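Long-range contacts in Lmo2470 protein (Listeria monocytogenes EGD-e, PDB 5HL3), which is an internalin, a leucine-rich-repeat protein of a bacterial pathogen that interacts with the host protein afadin and facilitates crossing of basement membranes: residues T127-G132 / Q150-E155; G132-G137 / E155-S160; L177-L182 / L199-L204. All coordinates share one frame; numbering follows the deposited sequence.

Overall arrangement
All three contacts join neighbouring turns of one leucine-rich-repeat solenoid, whose parallel sheet runs from strand 50-53 to strand 260-261. Contact 1 pairs strands 127-129 and 150-152 and the bends that follow them. Contact 2 continues along the same two turns: it shares Gly132 and Glu155 with contact 1, its centre lies about 10 Å away, and the chain alternates between the two. Contact 3 comes later, where the chain leaves strands 174-176 and 196-198; its centre is about 13 Å from that of contact 1 and 11 Å from that of contact 2. Asn180 OD1 accepts from Met156 N, linking contacts 3 and 2. Contact 2 also holds Leu157, a ligand of a bound calcium ion.

Contact 1 (T127-G132 / Q150-E155)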
ATOM      1  N   THR A 127       5.854   8.036 -14.287  1.00 11.69           N
ATOM      2  CA  THR A 127       5.038   7.878 -13.087  1.00 11.52           C
ATOM      3  C   THR A 127       3.571   7.811 -13.432  1.00 11.46           C
ATOM      4  O   THR A 127       3.071   8.657 -14.188  1.00 11.53           O
ATOM      5  CB  THR A 127       5.260   9.044 -12.093  1.00 11.52           C
ATOM      6  OG1 THR A 127       6.643   9.071 -11.671  1.00 11.60           O
ATOM      7  CG2 THR A 127       4.385   8.933 -10.865  1.00 11.39           C
ATOM      8  N   ILE A 128       2.881   6.834 -12.838  1.00 11.37           N
ATOM      9  CA  ILE A 128       1.425   6.680 -12.945  1.00 11.34           C
ATOM     10  C   ILE A 128       0.843   6.648 -11.532  1.00 11.25           C
ATOM     11  O   ILE A 128       1.320   5.905 -10.691  1.00 11.19           O
ATOM     12  CB  ILE A 128       1.021   5.420 -13.701  1.00 11.40           C
ATOM     13  CG1 ILE A 128       1.526   5.472 -15.168  1.00 11.54           C
ATOM     14  CG2 ILE A 128      -0.499   5.240 -13.624  1.00 11.41           C
ATOM     15  CD1 ILE A 128       1.260   4.198 -15.926  1.00 11.64           C
ATOM     16  N   THR A 129      -0.170   7.475 -11.286  1.00 11.26           N
ATOM     17  CA  THR A 129      -0.888   7.532  -9.999  1.00 11.22           C
ATOM     18  C   THR A 129      -2.379   7.394 -10.224  1.00 11.29           C
ATOM     19  O   THR A 129      -2.968   8.192 -10.959  1.00 11.37           O
ATOM     20  CB  THR A 129      -0.662   8.859  -9.272  1.00 11.25           C
ATOM     21  OG1 THR A 129       0.737   9.077  -9.073  1.00 11.23           O
ATOM     22  CG2 THR A 129      -1.356   8.895  -7.909  1.00 11.24           C
HETATM   23  N   MSE A 130      -2.980   6.388  -9.583  1.00 11.28           N
HETATM   24  CA  MSE A 130      -4.438   6.156  -9.717  1.00 11.39           C
HETATM   25  C   MSE A 130      -5.065   5.840  -8.378  1.00 11.40           C
HETATM   26  O   MSE A 130      -6.241   5.464  -8.313  1.00 11.53           O
HETATM   27  CB  MSE A 130      -4.672   4.992 -10.649  1.00 12.28           C
HETATM   28  CG  MSE A 130      -4.185   5.279 -12.081  1.00 13.25           C
HETATM   29 SE   MSE A 130      -4.275   3.712 -13.248  1.00 17.13          SE
HETATM   30  CE  MSE A 130      -6.066   3.898 -13.636  1.00 16.65           C
ATOM     31  N   SER A 131      -4.316   6.033  -7.307  1.00 11.32           N
ATOM     32  CA  SER A 131      -4.769   5.700  -5.949  1.00 11.35           C
ATOM     33  C   SER A 131      -6.148   6.244  -5.588  1.00 11.51           C
ATOM     34  O   SER A 131      -6.497   7.383  -5.865  1.00 11.58           O
ATOM     35  CB  SER A 131      -3.779   6.226  -4.942  1.00 11.28           C
ATOM     36  OG  SER A 131      -2.489   5.682  -5.191  1.00 11.17           O
ATOM     37  N   GLY A 132      -6.929   5.379  -4.929  1.00 11.60           N
ATOM     38  CA  GLY A 132      -8.277   5.734  -4.406  1.00 11.81           C
ATOM     39  C   GLY A 132      -9.418   5.322  -5.301  1.00 11.97           C
ATOM     40  O   GLY A 132     -10.559   5.437  -4.929  1.00 12.18           O
ATOM     41  N   GLN A 150       7.820   4.882 -11.174  0.70 11.54           N
ATOM     42  CA  GLN A 150       6.962   4.969  -9.996  0.70 11.42           C
ATOM     43  C   GLN A 150       5.555   4.577 -10.336  0.70 11.29           C
ATOM     44  O   GLN A 150       4.981   5.055 -11.330  0.70 11.33           O
ATOM     45  CB  GLN A 150       6.965   6.368  -9.386  0.70 11.77           C
ATOM     46  CG  GLN A 150       8.332   6.950  -9.131  0.70 12.38           C
ATOM     47  CD  GLN A 150       8.240   8.290  -8.426  0.70 13.00           C
ATOM     48  OE1 GLN A 150       7.633   9.235  -8.932  0.70 13.84           O
ATOM     49  NE2 GLN A 150       8.812   8.371  -7.248  0.70 13.60           N
ATOM     50  N   LEU A 151       4.955   3.757  -9.473  0.70 11.21           N
ATOM     51  CA  LEU A 151       3.604   3.275  -9.679  0.70 11.16           C
ATOM     52  C   LEU A 151       2.835   3.385  -8.357  0.70 11.08           C
ATOM     53  O   LEU A 151       3.158   2.668  -7.395  0.70 11.05           O
ATOM     54  CB  LEU A 151       3.659   1.850 -10.220  0.70 11.22           C
ATOM     55  CG  LEU A 151       2.372   1.203 -10.649  0.70 11.25           C
ATOM     56  CD1 LEU A 151       1.623   2.037 -11.678  0.70 11.29           C
ATOM     57  CD2 LEU A 151       2.678  -0.190 -11.193  0.70 11.36           C
ATOM     58  N   TYR A 152       1.863   4.301  -8.304  1.00 11.07           N
ATOM     59  CA  TYR A 152       1.059   4.573  -7.102  1.00 11.03           C
ATOM     60  C   TYR A 152      -0.334   4.016  -7.341  1.00 11.06           C
ATOM     61  O   TYR A 152      -1.128   4.600  -8.115  1.00 11.11           O
ATOM     62  CB  TYR A 152       1.038   6.057  -6.817  1.00 11.06           C
ATOM     63  CG  TYR A 152       2.404   6.610  -6.459  1.00 11.19           C
ATOM     64  CD1 TYR A 152       2.923   6.474  -5.179  1.00 11.44           C
ATOM     65  CD2 TYR A 152       3.185   7.298  -7.413  1.00 11.52           C
ATOM     66  CE1 TYR A 152       4.172   6.985  -4.878  1.00 11.82           C
ATOM     67  CE2 TYR A 152       4.417   7.805  -7.084  1.00 11.86           C
ATOM     68  CZ  TYR A 152       4.909   7.639  -5.833  1.00 12.00           C
ATOM     69  OH  TYR A 152       6.190   8.153  -5.541  1.00 13.32           O
HETATM   70  N   MSE A 153      -0.658   2.914  -6.646  0.70 11.06           N
HETATM   71  CA  MSE A 153      -1.895   2.166  -6.860  0.70 11.51           C
HETATM   72  C   MSE A 153      -2.485   1.766  -5.519  0.70 11.16           C
HETATM   73  O   MSE A 153      -2.871   0.617  -5.315  0.70 11.22           O
HETATM   74  CB  MSE A 153      -1.605   0.937  -7.716  0.70 12.50           C
HETATM   75  CG  MSE A 153      -0.893   1.245  -9.038  0.70 13.66           C
HETATM   76 SE   MSE A 153      -2.031   2.116 -10.384  0.70 16.74          SE
HETATM   77  CE  MSE A 153      -2.911   0.475 -10.966  0.70 16.42           C
ATOM     78  N   SER A 154      -2.559   2.708  -4.601  1.00 11.15           N
ATOM     79  CA  SER A 154      -3.088   2.460  -3.247  1.00 11.21           C
ATOM     80  C   SER A 154      -4.610   2.541  -3.242  1.00 11.35           C
ATOM     81  O   SER A 154      -5.177   3.381  -3.952  1.00 11.39           O
ATOM     82  CB  SER A 154      -2.519   3.510  -2.301  1.00 11.19           C
ATOM     83  OG  SER A 154      -3.050   3.354  -1.006  1.00 11.27           O
ATOM     84  N   GLU A 155      -5.275   1.691  -2.456  1.00 11.45           N
ATOM     85  CA  GLU A 155      -6.752   1.760  -2.287  1.00 11.64           C
ATOM     86  C   GLU A 155      -7.471   1.651  -3.618  1.00 11.72           C
ATOM     87  O   GLU A 155      -8.204   2.559  -4.040  1.00 11.80           O
ATOM     88  CB  GLU A 155      -7.198   3.014  -1.524  1.00 12.02           C
ATOM     89  CG  GLU A 155      -8.612   2.835  -0.989  1.00 12.80           C
ATOM     90  CD  GLU A 155      -9.132   4.003  -0.236  1.00 13.63           C
ATOM     91  OE1 GLU A 155      -9.112   5.130  -0.756  1.00 13.91           O
ATOM     92  OE2 GLU A 155      -9.638   3.789   0.885  1.00 15.83           O
TER
HETATM   93  O   HOH W   1     -11.017   6.285  -2.459  1.00 10.88           O
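Ile128 and Leu151 meet on the buried side of two parallel strands, Ile128 CB resting 4.0 Å from Leu151 CD1 in the conformer modelled here. Beside them Met130 and Met153, both selenomethionine, lie alongside each other and point the same way; in the Met153 conformer given, the bend at chi2 (-72°) brings its SE to 3.9 Å from Met130 CB. The backbones are joined closely here: Tyr152 N gives Ile128 O a nearly straight bond of 2.9 Å (178° at the hydrogen), and Met130 N donates the next, to Tyr152 O. This is the repeating strand unit of a leucine-rich-repeat solenoid, with aliphatic side chains turned inward and polar or aromatic ones outward on the sheet; strand 100-103 flanks it on the Thr127 side and strand 174-176 on the Tyr152 side. The outward face is the more solvent-facing one, its residues partly exposed. Thr127 CG2, anti to the backbone N, approaches the edge of the Tyr152 ring near its plane, 3.9 Å from CE2, while Thr129 OG1 comes to the same ring obliquely. Past the strands, Ser131 OG accepts from Ser154 N at 3.0 Å, and Ser154 OG turns to Ser178. Gly132 N bonds to Ser154 O at 2.8 Å and only weakly to Glu155 O. Beyond it, a water bridges Gly132 O and Glu155 OE1.

Contact 2 (G132-G137 / E155-S160). With CA (calcium ion), chain E.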
ATOM      1  N   GLY A 132      -6.929   5.379  -4.929  1.00 11.60           N
ATOM      2  CA  GLY A 132      -8.277   5.734  -4.406  1.00 11.81           C
ATOM      3  C   GLY A 132      -9.418   5.322  -5.301  1.00 11.97           C
ATOM      4  O   GLY A 132     -10.559   5.437  -4.929  1.00 12.18           O
ATOM      5  N   ASN A 133      -9.095   4.849  -6.490  1.00 11.91           N
ATOM      6  CA  ASN A 133     -10.085   4.468  -7.486  1.00 12.08           C
ATOM      7  C   ASN A 133     -10.114   2.953  -7.653  1.00 12.12           C
ATOM      8  O   ASN A 133      -9.070   2.296  -7.635  1.00 11.96           O
ATOM      9  CB  ASN A 133      -9.732   5.192  -8.777  1.00 12.04           C
ATOM     10  CG  ASN A 133      -9.757   6.703  -8.598  1.00 12.04           C
ATOM     11  OD1 ASN A 133     -10.807   7.273  -8.365  1.00 12.23           O
ATOM     12  ND2 ASN A 133      -8.594   7.350  -8.662  1.00 11.87           N
ATOM     13  N   ASN A 134     -11.308   2.404  -7.765  1.00 12.37           N
ATOM     14  CA  ASN A 134     -11.436   0.952  -7.890  1.00 12.85           C
ATOM     15  C   ASN A 134     -10.905   0.501  -9.253  1.00 12.56           C
ATOM     16  O   ASN A 134     -11.418   0.915 -10.300  1.00 12.82           O
ATOM     17  CB  ASN A 134     -12.923   0.574  -7.791  1.00 13.93           C
ATOM     18  CG  ASN A 134     -13.150  -0.891  -8.014  1.00 15.22           C
ATOM     19  OD1 ASN A 134     -12.472  -1.702  -7.438  1.00 17.08           O
ATOM     20  ND2 ASN A 134     -14.047  -1.230  -8.920  1.00 16.44           N
ATOM     21  N   LEU A 135      -9.906  -0.358  -9.262  1.00 12.31           N
ATOM     22  CA  LEU A 135      -9.356  -0.856 -10.518  1.00 12.32           C
ATOM     23  C   LEU A 135     -10.363  -1.782 -11.216  1.00 12.63           C
ATOM     24  O   LEU A 135     -10.939  -2.665 -10.593  1.00 12.79           O
ATOM     25  CB  LEU A 135      -8.039  -1.596 -10.300  1.00 12.15           C
ATOM     26  CG  LEU A 135      -7.332  -2.057 -11.564  1.00 12.18           C
ATOM     27  CD1 LEU A 135      -6.757  -0.869 -12.276  1.00 12.05           C
ATOM     28  CD2 LEU A 135      -6.245  -3.061 -11.239  1.00 12.11           C
ATOM     29  N   ILE A 136     -10.583  -1.554 -12.518  1.00 12.75           N
ATOM     30  CA  ILE A 136     -11.365  -2.444 -13.355  1.00 13.07           C
ATOM     31  C   ILE A 136     -10.383  -3.435 -13.980  1.00 13.06           C
ATOM     32  O   ILE A 136      -9.447  -3.025 -14.659  1.00 13.15           O
ATOM     33  CB  ILE A 136     -12.041  -1.654 -14.468  1.00 13.23           C
ATOM     34  CG1 ILE A 136     -12.971  -0.592 -13.910  1.00 13.27           C
ATOM     35  CG2 ILE A 136     -12.838  -2.608 -15.366  1.00 13.61           C
ATOM     36  CD1 ILE A 136     -13.407   0.393 -14.969  1.00 13.37           C
ATOM     37  N   GLY A 137     -10.564  -4.717 -13.705  1.00 13.30           N
ATOM     38  CA  GLY A 137      -9.672  -5.740 -14.255  1.00 13.42           C
ATOM     39  C   GLY A 137      -8.355  -5.845 -13.514  1.00 13.20           C
ATOM     40  O   GLY A 137      -8.302  -5.727 -12.297  1.00 13.34           O
ATOM     41  N   GLU A 155      -5.275   1.691  -2.456  1.00 11.45           N
ATOM     42  CA  GLU A 155      -6.752   1.760  -2.287  1.00 11.64           C
ATOM     43  C   GLU A 155      -7.471   1.651  -3.618  1.00 11.72           C
ATOM     44  O   GLU A 155      -8.204   2.559  -4.040  1.00 11.80           O
ATOM     45  CB  GLU A 155      -7.198   3.014  -1.524  1.00 12.02           C
ATOM     46  CG  GLU A 155      -8.612   2.835  -0.989  1.00 12.80           C
ATOM     47  CD  GLU A 155      -9.132   4.003  -0.236  1.00 13.63           C
ATOM     48  OE1 GLU A 155      -9.112   5.130  -0.756  1.00 13.91           O
ATOM     49  OE2 GLU A 155      -9.638   3.789   0.885  1.00 15.83           O
HETATM   50  N   MSE A 156      -7.324   0.491  -4.242  1.00 11.73           N
HETATM   51  CA  MSE A 156      -7.948   0.221  -5.532  1.00 11.84           C
HETATM   52  C   MSE A 156      -8.621  -1.122  -5.603  1.00 12.02           C
HETATM   53  O   MSE A 156      -9.003  -1.551  -6.682  1.00 12.14           O
HETATM   54  CB  MSE A 156      -6.907   0.298  -6.677  1.00 11.70           C
HETATM   55  CG  MSE A 156      -6.211   1.668  -6.760  1.00 11.60           C
HETATM   56 SE   MSE A 156      -5.129   1.839  -8.379  1.00 12.11          SE
HETATM   57  CE  MSE A 156      -6.588   2.167  -9.623  1.00 12.10           C
ATOM     58  N   LEU A 157      -8.821  -1.775  -4.448  1.00 12.09           N
ATOM     59  CA  LEU A 157      -9.371  -3.145  -4.382  1.00 12.30           C
ATOM     60  C   LEU A 157      -8.597  -4.154  -5.260  1.00 12.27           C
ATOM     61  O   LEU A 157      -9.194  -4.988  -5.954  1.00 12.48           O
ATOM     62  CB  LEU A 157     -10.866  -3.138  -4.645  1.00 12.70           C
ATOM     63  CG  LEU A 157     -11.672  -2.451  -3.531  1.00 13.16           C
ATOM     64  CD1 LEU A 157     -13.096  -2.309  -4.004  1.00 13.72           C
ATOM     65  CD2 LEU A 157     -11.621  -3.207  -2.233  1.00 13.44           C
ATOM     66  N   ILE A 158      -7.267  -4.074  -5.199  1.00 12.04           N
ATOM     67  CA  ILE A 158      -6.437  -4.984  -5.953  1.00 12.03           C
ATOM     68  C   ILE A 158      -6.240  -6.276  -5.155  1.00 12.13           C
ATOM     69  O   ILE A 158      -5.866  -6.233  -3.984  1.00 12.04           O
ATOM     70  CB  ILE A 158      -5.086  -4.337  -6.278  1.00 11.80           C
ATOM     71  CG1 ILE A 158      -5.334  -3.157  -7.224  1.00 11.75           C
ATOM     72  CG2 ILE A 158      -4.147  -5.354  -6.953  1.00 11.83           C
ATOM     73  CD1 ILE A 158      -4.161  -2.225  -7.402  1.00 11.55           C
ATOM     74  N   THR A 159      -6.516  -7.410  -5.803  1.00 12.34           N
ATOM     75  CA  THR A 159      -6.268  -8.751  -5.241  1.00 12.47           C
ATOM     76  C   THR A 159      -5.038  -9.348  -5.924  1.00 12.42           C
ATOM     77  O   THR A 159      -4.577  -8.859  -6.974  1.00 12.35           O
ATOM     78  CB  THR A 159      -7.507  -9.661  -5.336  1.00 12.81           C
ATOM     79  OG1 THR A 159      -8.062  -9.569  -6.655  1.00 12.96           O
ATOM     80  CG2 THR A 159      -8.554  -9.208  -4.311  1.00 12.89           C
ATOM     81  N   SER A 160      -4.492 -10.417  -5.352  1.00 12.50           N
ATOM     82  CA  SER A 160      -3.225 -10.971  -5.847  1.00 12.48           C
ATOM     83  C   SER A 160      -3.297 -11.536  -7.278  1.00 12.93           C
ATOM     84  O   SER A 160      -2.305 -11.507  -8.007  1.00 12.99           O
ATOM     85  CB  SER A 160      -2.673 -11.988  -4.851  1.00 12.55           C
ATOM     86  OG  SER A 160      -2.402 -11.346  -3.620  1.00 12.35           O
TER
HETATM   87 CA    CA E 404     -10.014  -5.906  -8.028  1.00 12.28          CA
HETATM   88  O   HOH W   1     -11.017   6.285  -2.459  1.00 10.88           O
HETATM   89  O   HOH W   2     -10.324  -3.588  -8.074  1.00 16.99           O
HETATM   90  O   HOH W   3     -10.206  -5.343 -10.379  1.00 15.29           O
HETATM   91  O   HOH W   4     -10.362  -7.843  -6.674  1.00 16.85           O
HETATM   92  O   HOH W   5     -12.292  -6.076  -8.299  1.00 23.10           O
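Leu135 N donates to Met156 O at 3.0 Å, the one strong direct hydrogen bond between segments 132-137 and 155-160, in the part of the leucine-rich repeat that leads away from the sheet. Round it the side chain of Met156, a selenomethionine, curls past Asn133 O: CG comes to 3.1 Å of that oxygen, and the bend at chi3 (77°) brings CE to 3.2 Å of it as well. The same methyl meets Leu135 CD1, whose sister CD2 rests against Ile158 CG1 at 4.1 Å. Toward the surface, the Asn134 side chain crosses that of Leu157 at a slant, with Asn134 OD1 3.5 Å from Leu157 CB, while Asn134 ND2 is held by Asn113. A second shell sets these pieces. Asn133 ND2 is bound by Met130 O and Ala104 O, and Asn180 OD1 takes the N-H groups of both Met156 and Ile158, fixing the bend that presents Leu157 O to a calcium ion. Glu162 also binds this metal, and four waters lie in its shell. One of them donates to both Leu135 O and Gly137 O, so the facing turn is tied to the ion through water; Leu157 O itself sits 2.4 Å from the calcium.

Contact 3 (L177-L182 / L199-L204); sequences LSSNQL and LNANLL
The carboxamide of Asn202 fits into the hollow formed by the bend of residues 177-182, directed there with CG anti to its own carbonyl carbon (chi1 -82°). Its ND2 reaches Leu177 O at 2.9 Å, with that oxygen almost in the amide plane, and also donates to Leu199 O, standing well above that carbonyl's plane. Asn180 ND2 comes to Leu177 O from the opposite face, gripping the oxygen between two asparagines, while Asn180 OD1 accepts from Met156 N and Ile158 N. At the other end of the Asn202 amide, OD1 receives Leu182 N, though the position of OD1 is less certain. Leu182 runs alongside Asn202, pointing the same way, and lines the inner side of the groove with Leu199: CD2 of Leu199 fills the notch between Leu177 CB, at 3.9 Å, and Leu182 CD1. Leu204 packs against Leu182, CD2 to CB 4.2 Å. At the outer rim Leu203 CD1 leans on Gln181 CB, and the methyl of Ala201 fits against Ser179 OG. The backbones are stitched by Ser179 N to Asn200 O and Leu203 N to Leu182 O. Waters join Asn200 to Ser178 OG and Ser179 OG; Asn200 ND2 also bonds Asp198 OD1, and Ser178 OG bonds Ser154 OG. Such successive asparagines are characteristic of leucine-rich repeats: their buried amides partner backbone groups that lack regular strand partners, adding to the backbone bonds between bends.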
ATOM      1  N   LEU A 177       1.293  -0.215  -3.155  1.00 11.04           N
ATOM      2  CA  LEU A 177       0.119  -1.095  -3.271  1.00 11.10           C
ATOM      3  C   LEU A 177      -0.611  -1.147  -1.915  1.00 11.15           C
ATOM      4  O   LEU A 177      -1.311  -2.149  -1.618  1.00 11.24           O
ATOM      5  CB  LEU A 177       0.530  -2.488  -3.734  1.00 11.16           C
ATOM      6  CG  LEU A 177       0.925  -2.566  -5.210  1.00 11.18           C
ATOM      7  CD1 LEU A 177       1.747  -3.816  -5.472  1.00 11.27           C
ATOM      8  CD2 LEU A 177      -0.309  -2.480  -6.090  1.00 11.25           C
ATOM      9  N   SER A 178      -0.465  -0.084  -1.118  1.00 11.12           N
ATOM     10  CA  SER A 178      -1.085  -0.073   0.203  1.00 11.20           C
ATOM     11  C   SER A 178      -2.608  -0.068   0.078  1.00 11.30           C
ATOM     12  O   SER A 178      -3.155   0.340  -0.919  1.00 11.30           O
ATOM     13  CB  SER A 178      -0.614   1.114   1.020  1.00 11.20           C
ATOM     14  OG  SER A 178      -0.904   2.339   0.357  1.00 11.18           O
ATOM     15  N   SER A 179      -3.282  -0.451   1.155  1.00 11.42           N
ATOM     16  CA  SER A 179      -4.739  -0.417   1.235  1.00 11.58           C
ATOM     17  C   SER A 179      -5.422  -1.166   0.121  1.00 11.64           C
ATOM     18  O   SER A 179      -6.417  -0.692  -0.429  1.00 11.73           O
ATOM     19  CB  SER A 179      -5.259   1.045   1.311  1.00 11.62           C
ATOM     20  OG  SER A 179      -4.907   1.598   2.573  1.00 11.66           O
ATOM     21  N   ASN A 180      -4.963  -2.379  -0.147  1.00 11.63           N
ATOM     22  CA  ASN A 180      -5.588  -3.277  -1.133  1.00 11.73           C
ATOM     23  C   ASN A 180      -5.979  -4.566  -0.436  1.00 11.90           C
ATOM     24  O   ASN A 180      -6.106  -4.585   0.781  1.00 11.98           O
ATOM     25  CB  ASN A 180      -4.673  -3.436  -2.364  1.00 11.62           C
ATOM     26  CG  ASN A 180      -4.726  -2.236  -3.278  1.00 11.53           C
ATOM     27  OD1 ASN A 180      -5.801  -1.898  -3.792  1.00 11.64           O
ATOM     28  ND2 ASN A 180      -3.595  -1.585  -3.473  1.00 11.38           N
ATOM     29  N   GLN A 181      -6.231  -5.619  -1.214  1.00 12.37           N
ATOM     30  CA  GLN A 181      -6.679  -6.911  -0.667  1.00 13.08           C
ATOM     31  C   GLN A 181      -5.699  -8.012  -1.076  1.00 12.49           C
ATOM     32  O   GLN A 181      -6.098  -9.144  -1.345  1.00 12.65           O
ATOM     33  CB  GLN A 181      -8.114  -7.217  -1.145  1.00 14.74           C
ATOM     34  CG  GLN A 181      -9.100  -6.185  -0.606  1.00 16.79           C
ATOM     35  CD  GLN A 181     -10.602  -6.514  -0.707  1.00 20.17           C
ATOM     36  OE1 GLN A 181     -11.437  -5.704  -0.261  1.00 24.36           O
ATOM     37  NE2 GLN A 181     -10.947  -7.658  -1.237  1.00 22.31           N
ATOM     38  N   LEU A 182      -4.416  -7.701  -1.090  1.00 12.01           N
ATOM     39  CA  LEU A 182      -3.412  -8.702  -1.471  1.00 12.02           C
ATOM     40  C   LEU A 182      -3.259  -9.731  -0.366  1.00 12.14           C
ATOM     41  O   LEU A 182      -3.052  -9.386   0.798  1.00 12.08           O
ATOM     42  CB  LEU A 182      -2.069  -8.025  -1.717  1.00 11.80           C
ATOM     43  CG  LEU A 182      -2.026  -7.030  -2.879  1.00 11.69           C
ATOM     44  CD1 LEU A 182      -0.726  -6.257  -2.831  1.00 11.52           C
ATOM     45  CD2 LEU A 182      -2.185  -7.750  -4.218  1.00 11.82           C
ATOM     46  N   LEU A 199       3.203  -1.960   1.273  1.00 11.17           N
ATOM     47  CA  LEU A 199       2.147  -3.011   1.291  1.00 11.22           C
ATOM     48  C   LEU A 199       1.296  -2.897   2.542  1.00 11.29           C
ATOM     49  O   LEU A 199       0.604  -3.847   2.897  1.00 11.37           O
ATOM     50  CB  LEU A 199       2.788  -4.372   1.176  1.00 11.27           C
ATOM     51  CG  LEU A 199       3.576  -4.621  -0.104  1.00 11.26           C
ATOM     52  CD1 LEU A 199       4.333  -5.918  -0.048  1.00 11.36           C
ATOM     53  CD2 LEU A 199       2.655  -4.605  -1.291  1.00 11.25           C
ATOM     54  N   ASN A 200       1.313  -1.745   3.203  1.00 11.29           N
ATOM     55  CA  ASN A 200       0.531  -1.608   4.426  1.00 11.40           C
ATOM     56  C   ASN A 200      -0.954  -1.792   4.164  1.00 11.46           C
ATOM     57  O   ASN A 200      -1.439  -1.463   3.090  1.00 11.41           O
ATOM     58  CB  ASN A 200       0.865  -0.318   5.173  1.00 11.56           C
ATOM     59  CG  ASN A 200       0.087   0.903   4.711  1.00 12.09           C
ATOM     60  OD1 ASN A 200      -1.064   1.118   5.136  1.00 13.33           O
ATOM     61  ND2 ASN A 200       0.753   1.764   3.986  1.00 12.61           N
ATOM     62  N   ALA A 201      -1.679  -2.317   5.140  1.00 11.61           N
ATOM     63  CA  ALA A 201      -3.156  -2.477   5.029  1.00 11.74           C
ATOM     64  C   ALA A 201      -3.566  -3.387   3.869  1.00 11.73           C
ATOM     65  O   ALA A 201      -4.432  -3.076   3.058  1.00 11.76           O
ATOM     66  CB  ALA A 201      -3.878  -1.128   5.000  1.00 11.78           C
ATOM     67  N   ASN A 202      -2.918  -4.534   3.787  1.00 11.72           N
ATOM     68  CA  ASN A 202      -3.324  -5.626   2.898  1.00 11.79           C
ATOM     69  C   ASN A 202      -3.717  -6.827   3.761  1.00 11.98           C
ATOM     70  O   ASN A 202      -4.045  -6.653   4.939  1.00 12.08           O
ATOM     71  CB  ASN A 202      -2.240  -5.916   1.848  1.00 11.66           C
ATOM     72  CG  ASN A 202      -2.325  -4.965   0.675  1.00 11.55           C
ATOM     73  OD1 ASN A 202      -3.162  -5.123  -0.209  1.00 11.62           O
ATOM     74  ND2 ASN A 202      -1.483  -3.953   0.670  1.00 11.41           N
ATOM     75  N   LEU A 203      -3.777  -8.000   3.151  1.00 12.07           N
ATOM     76  CA  LEU A 203      -4.205  -9.254   3.817  1.00 12.30           C
ATOM     77  C   LEU A 203      -3.110 -10.289   3.755  1.00 12.29           C
ATOM     78  O   LEU A 203      -3.366 -11.490   3.720  1.00 12.48           O
ATOM     79  CB  LEU A 203      -5.464  -9.768   3.118  1.00 12.50           C
ATOM     80  CG  LEU A 203      -6.671  -8.783   3.057  1.00 12.57           C
ATOM     81  CD1 LEU A 203      -7.832  -9.345   2.243  1.00 12.80           C
ATOM     82  CD2 LEU A 203      -7.136  -8.386   4.452  1.00 12.67           C
ATOM     83  N   LEU A 204      -1.863  -9.829   3.775  1.00 12.11           N
ATOM     84  CA  LEU A 204      -0.750 -10.752   3.619  1.00 12.12           C
ATOM     85  C   LEU A 204      -0.536 -11.633   4.840  1.00 12.27           C
ATOM     86  O   LEU A 204      -0.574 -11.143   5.967  1.00 12.27           O
ATOM     87  CB  LEU A 204       0.562  -9.988   3.319  1.00 11.93           C
ATOM     88  CG  LEU A 204       0.578  -9.147   2.035  1.00 11.79           C
ATOM     89  CD1 LEU A 204       1.782  -8.238   2.041  1.00 11.64           C
ATOM     90  CD2 LEU A 204       0.605 -10.054   0.826  1.00 11.88           C
TER
HETATM   91  O   HOH W   6      -0.816   4.097   2.494  1.00 25.56           O
HETATM   92  O   HOH W   7      -2.824   2.656   3.773  1.00 20.43           O